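Local coordinates for solute-binding protein Csal_2479 (Chromohalobacter salexigens, PDB 4P1L) that binds D-glucuronate in the periplasm and probably hands it to a tripartite ATP-independent (TRAP) transporter for uptake into the cytoplasm, at residues A99-I107 against F296-F307. Numbering follows the deposited sequence. Where two conformers were deposited one is given.
Sequences ANVLSLPFI and FQAKMQPIYDQF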
ATOM      1  N   ALA A  99      -4.660   7.861  -9.023  1.00 20.34           N
ATOM      2  CA  ALA A  99      -4.254   7.024  -7.905  1.00 15.91           C
ATOM      3  C   ALA A  99      -4.274   7.776  -6.591  1.00 14.68           C
ATOM      4  O   ALA A  99      -4.441   7.149  -5.537  1.00 17.35           O
ATOM      5  CB  ALA A  99      -2.848   6.402  -8.156  1.00 16.31           C
ATOM      6  N   ASN A 100      -4.125   9.105  -6.617  1.00 16.19           N
ATOM      7  CA  ASN A 100      -4.166   9.868  -5.364  1.00 14.96           C
ATOM      8  C   ASN A 100      -5.490   9.735  -4.624  1.00 14.73           C
ATOM      9  O   ASN A 100      -5.547   9.930  -3.412  1.00 15.34           O
ATOM     10  CB  ASN A 100      -3.899  11.357  -5.582  1.00 18.87           C
ATOM     11  CG  ASN A 100      -2.437  11.674  -5.624  1.00 29.13           C
ATOM     12  OD1 ASN A 100      -1.696  11.311  -4.721  1.00 25.68           O
ATOM     13  ND2 ASN A 100      -1.998  12.308  -6.714  1.00 35.96           N
ATOM     14  N   VAL A 101      -6.553   9.394  -5.346  1.00 16.14           N
ATOM     15  CA  VAL A 101      -7.851   9.236  -4.693  1.00 14.71           C
ATOM     16  C   VAL A 101      -7.766   8.182  -3.594  1.00 14.08           C
ATOM     17  O   VAL A 101      -8.395   8.320  -2.549  1.00 14.83           O
ATOM     18  CB  VAL A 101      -8.938   8.853  -5.721  1.00 18.61           C
ATOM     19  CG1 VAL A 101     -10.237   8.449  -5.028  1.00 16.62           C
ATOM     20  CG2 VAL A 101      -9.193  10.025  -6.675  1.00 20.28           C
ATOM     21  N   LEU A 102      -6.956   7.147  -3.823  1.00 13.78           N
ATOM     22  CA  LEU A 102      -6.822   6.039  -2.896  1.00 14.22           C
ATOM     23  C   LEU A 102      -6.085   6.429  -1.627  1.00 15.73           C
ATOM     24  O   LEU A 102      -6.135   5.711  -0.636  1.00 14.22           O
ATOM     25  CB  LEU A 102      -6.087   4.872  -3.573  1.00 13.82           C
ATOM     26  CG  LEU A 102      -6.787   4.338  -4.800  1.00 15.78           C
ATOM     27  CD1 LEU A 102      -5.872   3.295  -5.504  1.00 14.57           C
ATOM     28  CD2 LEU A 102      -8.161   3.768  -4.477  1.00 15.30           C
ATOM     29  N   SER A 103      -5.394   7.561  -1.671  1.00 13.25           N
ATOM     30  CA  SER A 103      -4.655   8.071  -0.510  1.00 13.51           C
ATOM     31  C   SER A 103      -5.445   9.100   0.263  1.00 15.33           C
ATOM     32  O   SER A 103      -4.935   9.685   1.213  1.00 14.41           O
ATOM     33  CB  SER A 103      -3.324   8.671  -0.963  1.00 14.53           C
ATOM     34  OG  SER A 103      -2.439   7.645  -1.349  1.00 16.23           O
ATOM     35  N   LEU A 104      -6.700   9.325  -0.116  1.00 14.44           N
ATOM     36  CA  LEU A 104      -7.541  10.152   0.730  1.00 14.04           C
ATOM     37  C   LEU A 104      -7.850   9.377   2.011  1.00 13.64           C
ATOM     38  O   LEU A 104      -8.336   8.242   1.947  1.00 15.51           O
ATOM     39  CB  LEU A 104      -8.810  10.594  -0.023  1.00 14.01           C
ATOM     40  CG  LEU A 104      -8.619  11.594  -1.177  1.00 14.55           C
ATOM     41  CD1 LEU A 104      -9.861  11.677  -2.091  1.00 15.06           C
ATOM     42  CD2 LEU A 104      -8.285  13.006  -0.626  1.00 17.65           C
ATOM     43  N   PRO A 105      -7.542   9.966   3.180  1.00 13.71           N
ATOM     44  CA  PRO A 105      -7.753   9.252   4.440  1.00 13.10           C
ATOM     45  C   PRO A 105      -9.211   8.841   4.639  1.00 16.35           C
ATOM     46  O   PRO A 105     -10.124   9.627   4.362  1.00 16.18           O
ATOM     47  CB  PRO A 105      -7.289  10.255   5.513  1.00 15.43           C
ATOM     48  CG  PRO A 105      -6.289  11.120   4.779  1.00 14.34           C
ATOM     49  CD  PRO A 105      -6.865  11.258   3.386  1.00 13.38           C
ATOM     50  N   PHE A 106      -9.418   7.621   5.105  1.00 14.43           N
ATOM     51  CA  PHE A 106     -10.772   7.112   5.392  1.00 13.04           C
ATOM     52  C   PHE A 106     -11.691   6.977   4.176  1.00 15.83           C
ATOM     53  O   PHE A 106     -12.902   6.855   4.325  1.00 16.81           O
ATOM     54  CB  PHE A 106     -11.452   7.984   6.482  1.00 17.59           C
ATOM     55  CG  PHE A 106     -10.669   8.054   7.764  1.00 16.21           C
ATOM     56  CD1 PHE A 106     -10.731   7.011   8.689  1.00 17.71           C
ATOM     57  CD2 PHE A 106      -9.842   9.143   8.049  1.00 14.82           C
ATOM     58  CE1 PHE A 106     -10.012   7.069   9.856  1.00 14.34           C
ATOM     59  CE2 PHE A 106      -9.123   9.189   9.234  1.00 17.51           C
ATOM     60  CZ  PHE A 106      -9.195   8.162  10.120  1.00 14.46           C
ATOM     61  N   ILE A 107     -11.159   6.968   2.963  1.00 14.39           N
ATOM     62  CA  ILE A 107     -12.049   6.870   1.819  1.00 16.36           C
ATOM     63  C   ILE A 107     -12.752   5.504   1.782  1.00 16.61           C
ATOM     64  O   ILE A 107     -13.895   5.408   1.343  1.00 18.83           O
ATOM     65  CB  ILE A 107     -11.359   7.196   0.476  1.00 15.70           C
ATOM     66  CG1 ILE A 107     -12.450   7.422  -0.569  1.00 26.53           C
ATOM     67  CG2 ILE A 107     -10.327   6.133   0.090  1.00 17.00           C
ATOM     68  CD1 ILE A 107     -11.956   8.073  -1.809  1.00 26.94           C
ATOM     69  N   PHE A 296     -11.248  11.709  13.850  1.00 14.39           N
ATOM     70  CA  PHE A 296     -10.087  11.835  12.995  1.00 13.49           C
ATOM     71  C   PHE A 296     -10.540  12.118  11.585  1.00 17.08           C
ATOM     72  O   PHE A 296     -10.012  12.996  10.923  1.00 16.88           O
ATOM     73  CB  PHE A 296      -9.273  10.545  13.000  1.00 16.20           C
ATOM     74  CG  PHE A 296      -8.420  10.382  14.218  1.00 13.43           C
ATOM     75  CD1 PHE A 296      -8.950   9.821  15.377  1.00 13.69           C
ATOM     76  CD2 PHE A 296      -7.099  10.766  14.207  1.00 16.02           C
ATOM     77  CE1 PHE A 296      -8.175   9.661  16.500  1.00 14.17           C
ATOM     78  CE2 PHE A 296      -6.330  10.597  15.326  1.00 15.74           C
ATOM     79  CZ  PHE A 296      -6.879  10.062  16.481  1.00 15.42           C
ATOM     80  N   GLN A 297     -11.549  11.371  11.150  1.00 15.02           N
ATOM     81  CA  GLN A 297     -12.085  11.532   9.814  1.00 18.80           C
ATOM     82  C   GLN A 297     -12.632  12.934   9.591  1.00 14.72           C
ATOM     83  O   GLN A 297     -12.443  13.517   8.521  1.00 16.23           O
ATOM     84  CB  GLN A 297     -13.171  10.497   9.584  1.00 13.84           C
ATOM     85  CG  GLN A 297     -13.827  10.563   8.210  1.00 28.23           C
ATOM     86  CD  GLN A 297     -14.733   9.359   7.946  1.00 34.95           C
ATOM     87  OE1 GLN A 297     -15.065   8.607   8.865  1.00 41.96           O
ATOM     88  NE2 GLN A 297     -15.141   9.184   6.692  1.00 34.97           N
ATOM     89  N   ALA A 298     -13.319  13.492  10.597  1.00 19.74           N
ATOM     90  CA  ALA A 298     -13.920  14.809  10.433  1.00 18.78           C
ATOM     91  C   ALA A 298     -12.827  15.843  10.147  1.00 20.99           C
ATOM     92  O   ALA A 298     -13.027  16.776   9.361  1.00 20.67           O
ATOM     93  CB  ALA A 298     -14.712  15.196  11.660  1.00 19.00           C
ATOM     94  N   LYS A 299     -11.661  15.664  10.762  1.00 17.43           N
ATOM     95  CA  LYS A 299     -10.555  16.594  10.535  1.00 18.51           C
ATOM     96  C   LYS A 299      -9.967  16.537   9.117  1.00 16.90           C
ATOM     97  O   LYS A 299      -9.169  17.405   8.740  1.00 13.74           O
ATOM     98  CB  LYS A 299      -9.456  16.346  11.562  1.00 21.00           C
ATOM     99  CG  LYS A 299      -9.810  16.889  12.938  1.00 28.31           C
ATOM    100  CD  LYS A 299      -8.621  16.802  13.844  1.00 31.58           C
ATOM    101  CE  LYS A 299      -8.560  17.971  14.818  1.00 40.19           C
ATOM    102  NZ  LYS A 299      -9.730  17.985  15.707  1.00 43.07           N
HETATM  103  N   MSE A 300     -10.321  15.503   8.351  1.00 17.69           N
HETATM  104  CA  MSE A 300      -9.783  15.328   7.006  1.00 14.59           C
HETATM  105  C   MSE A 300     -10.519  16.123   5.919  1.00 16.47           C
HETATM  106  O   MSE A 300     -10.064  16.178   4.772  1.00 20.34           O
HETATM  107  CB  MSE A 300      -9.778  13.849   6.610  1.00 16.19           C
HETATM  108  CG  MSE A 300      -9.145  12.939   7.641  1.00 15.48           C
HETATM  109 SE   MSE A 300      -7.196  13.263   7.846  1.00 20.89          SE
HETATM  110  CE  MSE A 300      -7.174  14.446   9.355  1.00 21.76           C
ATOM    111  N   GLN A 301     -11.635  16.747   6.268  1.00 21.12           N
ATOM    112  CA  GLN A 301     -12.457  17.458   5.281  1.00 20.88           C
ATOM    113  C   GLN A 301     -11.689  18.422   4.358  1.00 17.34           C
ATOM    114  O   GLN A 301     -11.912  18.429   3.135  1.00 19.03           O
ATOM    115  CB  GLN A 301     -13.599  18.207   5.982  1.00 24.54           C
ATOM    116  CG  GLN A 301     -14.659  18.732   5.004  1.00 26.37           C
ATOM    117  CD  GLN A 301     -15.383  17.606   4.288  1.00 31.47           C
ATOM    118  OE1 GLN A 301     -15.946  16.710   4.917  1.00 35.45           O
ATOM    119  NE2 GLN A 301     -15.352  17.635   2.961  1.00 28.77           N
ATOM    120  N   PRO A 302     -10.767  19.228   4.916  1.00 19.82           N
ATOM    121  CA  PRO A 302     -10.044  20.175   4.062  1.00 21.02           C
ATOM    122  C   PRO A 302      -9.221  19.469   3.006  1.00 16.42           C
ATOM    123  O   PRO A 302      -9.003  20.023   1.927  1.00 20.25           O
ATOM    124  CB  PRO A 302      -9.104  20.900   5.042  1.00 20.29           C
ATOM    125  CG  PRO A 302      -9.775  20.758   6.373  1.00 23.23           C
ATOM    126  CD  PRO A 302     -10.440  19.416   6.345  1.00 24.59           C
ATOM    127  N   ILE A 303      -8.760  18.257   3.319  1.00 15.60           N
ATOM    128  CA  ILE A 303      -7.988  17.463   2.370  1.00 14.85           C
ATOM    129  C   ILE A 303      -8.862  17.086   1.165  1.00 14.71           C
ATOM    130  O   ILE A 303      -8.457  17.211  -0.003  1.00 13.96           O
ATOM    131  CB  ILE A 303      -7.375  16.221   3.057  1.00 13.92           C
ATOM    132  CG1 ILE A 303      -6.447  16.687   4.186  1.00 14.76           C
ATOM    133  CG2 ILE A 303      -6.599  15.410   2.070  1.00 17.26           C
ATOM    134  CD1 ILE A 303      -5.770  15.537   4.964  1.00 15.53           C
ATOM    135  N   TYR A 304     -10.075  16.647   1.451  1.00 13.51           N
ATOM    136  CA  TYR A 304     -10.998  16.263   0.395  1.00 13.89           C
ATOM    137  C   TYR A 304     -11.405  17.491  -0.422  1.00 14.85           C
ATOM    138  O   TYR A 304     -11.429  17.439  -1.648  1.00 16.58           O
ATOM    139  CB  TYR A 304     -12.243  15.591   0.986  1.00 17.43           C
ATOM    140  CG  TYR A 304     -12.091  14.123   1.359  1.00 17.68           C
ATOM    141  CD1 TYR A 304     -11.381  13.721   2.479  1.00 14.15           C
ATOM    142  CD2 TYR A 304     -12.700  13.144   0.591  1.00 14.84           C
ATOM    143  CE1 TYR A 304     -11.279  12.361   2.821  1.00 14.88           C
ATOM    144  CE2 TYR A 304     -12.601  11.797   0.913  1.00 14.44           C
ATOM    145  CZ  TYR A 304     -11.887  11.410   2.012  1.00 13.28           C
ATOM    146  OH  TYR A 304     -11.823  10.080   2.348  1.00 14.01           O
ATOM    147  N   ASP A 305     -11.731  18.593   0.263  1.00 12.93           N
ATOM    148  CA  ASP A 305     -12.151  19.815  -0.419  1.00 15.93           C
ATOM    149  C   ASP A 305     -11.065  20.313  -1.395  1.00 14.46           C
ATOM    150  O   ASP A 305     -11.356  20.671  -2.559  1.00 14.71           O
ATOM    151  CB  ASP A 305     -12.456  20.934   0.591  1.00 20.15           C
ATOM    152  CG  ASP A 305     -13.659  20.653   1.470  1.00 24.46           C
ATOM    153  OD1 ASP A 305     -14.431  19.712   1.215  1.00 23.79           O
ATOM    154  OD2 ASP A 305     -13.824  21.411   2.449  1.00 30.29           O
ATOM    155  N   GLN A 306      -9.818  20.332  -0.919  0.57 15.78           N
ATOM    156  CA  GLN A 306      -8.711  20.842  -1.715  0.57 17.81           C
ATOM    157  C   GLN A 306      -8.490  19.900  -2.889  0.57 14.20           C
ATOM    158  O   GLN A 306      -8.195  20.334  -3.983  0.57 12.73           O
ATOM    159  CB  GLN A 306      -7.417  20.981  -0.878  0.57 17.72           C
ATOM    160  CG  GLN A 306      -6.144  21.213  -1.712  0.57 19.03           C
ATOM    161  CD  GLN A 306      -4.835  21.143  -0.921  0.57 16.08           C
ATOM    162  OE1 GLN A 306      -4.814  21.379   0.287  0.57 15.35           O
ATOM    163  NE2 GLN A 306      -3.737  20.792  -1.605  0.57 12.35           N
ATOM    164  N   PHE A 307      -8.628  18.598  -2.641  1.00 12.96           N
ATOM    165  CA  PHE A 307      -8.385  17.605  -3.665  1.00 17.06           C
ATOM    166  C   PHE A 307      -9.353  17.754  -4.834  1.00 17.96           C
ATOM    167  O   PHE A 307      -8.930  17.778  -5.987  1.00 16.06           O
ATOM    168  CB  PHE A 307      -8.435  16.180  -3.119  1.00 18.75           C
ATOM    169  CG  PHE A 307      -8.041  15.159  -4.146  1.00 15.19           C
ATOM    170  CD1 PHE A 307      -6.695  14.885  -4.362  1.00 18.69           C
ATOM    171  CD2 PHE A 307      -9.002  14.531  -4.941  1.00 14.16           C
ATOM    172  CE1 PHE A 307      -6.302  13.966  -5.332  1.00 26.31           C
ATOM    173  CE2 PHE A 307      -8.620  13.600  -5.908  1.00 15.11           C
ATOM    174  CZ  PHE A 307      -7.263  13.332  -6.108  1.00 24.02           C
TER
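The type II beta turn Leu104–Ile107, in the loop between strand 84-88 and helix 111-118, packs against helices 293-298 and 301-310 of this TRAP solute-binding protein. Tyr304 and Leu104 meet in the middle of the contact. Leu104 CB lies over one face of the Tyr304 ring, 4.2 Å from its centroid, in a CH-pi contact. Tyr304 OH gives a hydrogen bond of 2.7 Å to Pro105 O. The hydroxyl stands above the carbonyl plane, 41° out of it. This bond ties helix 301-310 to a backbone carbonyl inside the turn. Leu104 CD2 reaches further, touching Ile303 CG2 and Phe307 CB, each at 4.0 Å. The Phe307 ring, with CG anti to the backbone N (chi1 -174°), extends to Asn100 and Val101. There its CE1 meets Asn100 CB at 3.6 Å, and its CE2 meets Val101 CG2. Asn100 OD1 is hydrogen-bonded to Asn171 ND2. Helix 315-323 also borders the contact, with Val318 on Leu104 and Ile321 on Val101. At the other end, Pro105 CB and CG rest on the selenium of selenomethionine Met300, whose CG sits at the edge of the Phe106 ring. Gln297 crosses the Phe106 side chain obliquely, its amide plane 17° from the ring plane. Gln297 CB lies over one face of the Phe106 ring, 4.1 Å from the centroid, and Phe296 CB touches Phe106 CZ at 3.7 Å.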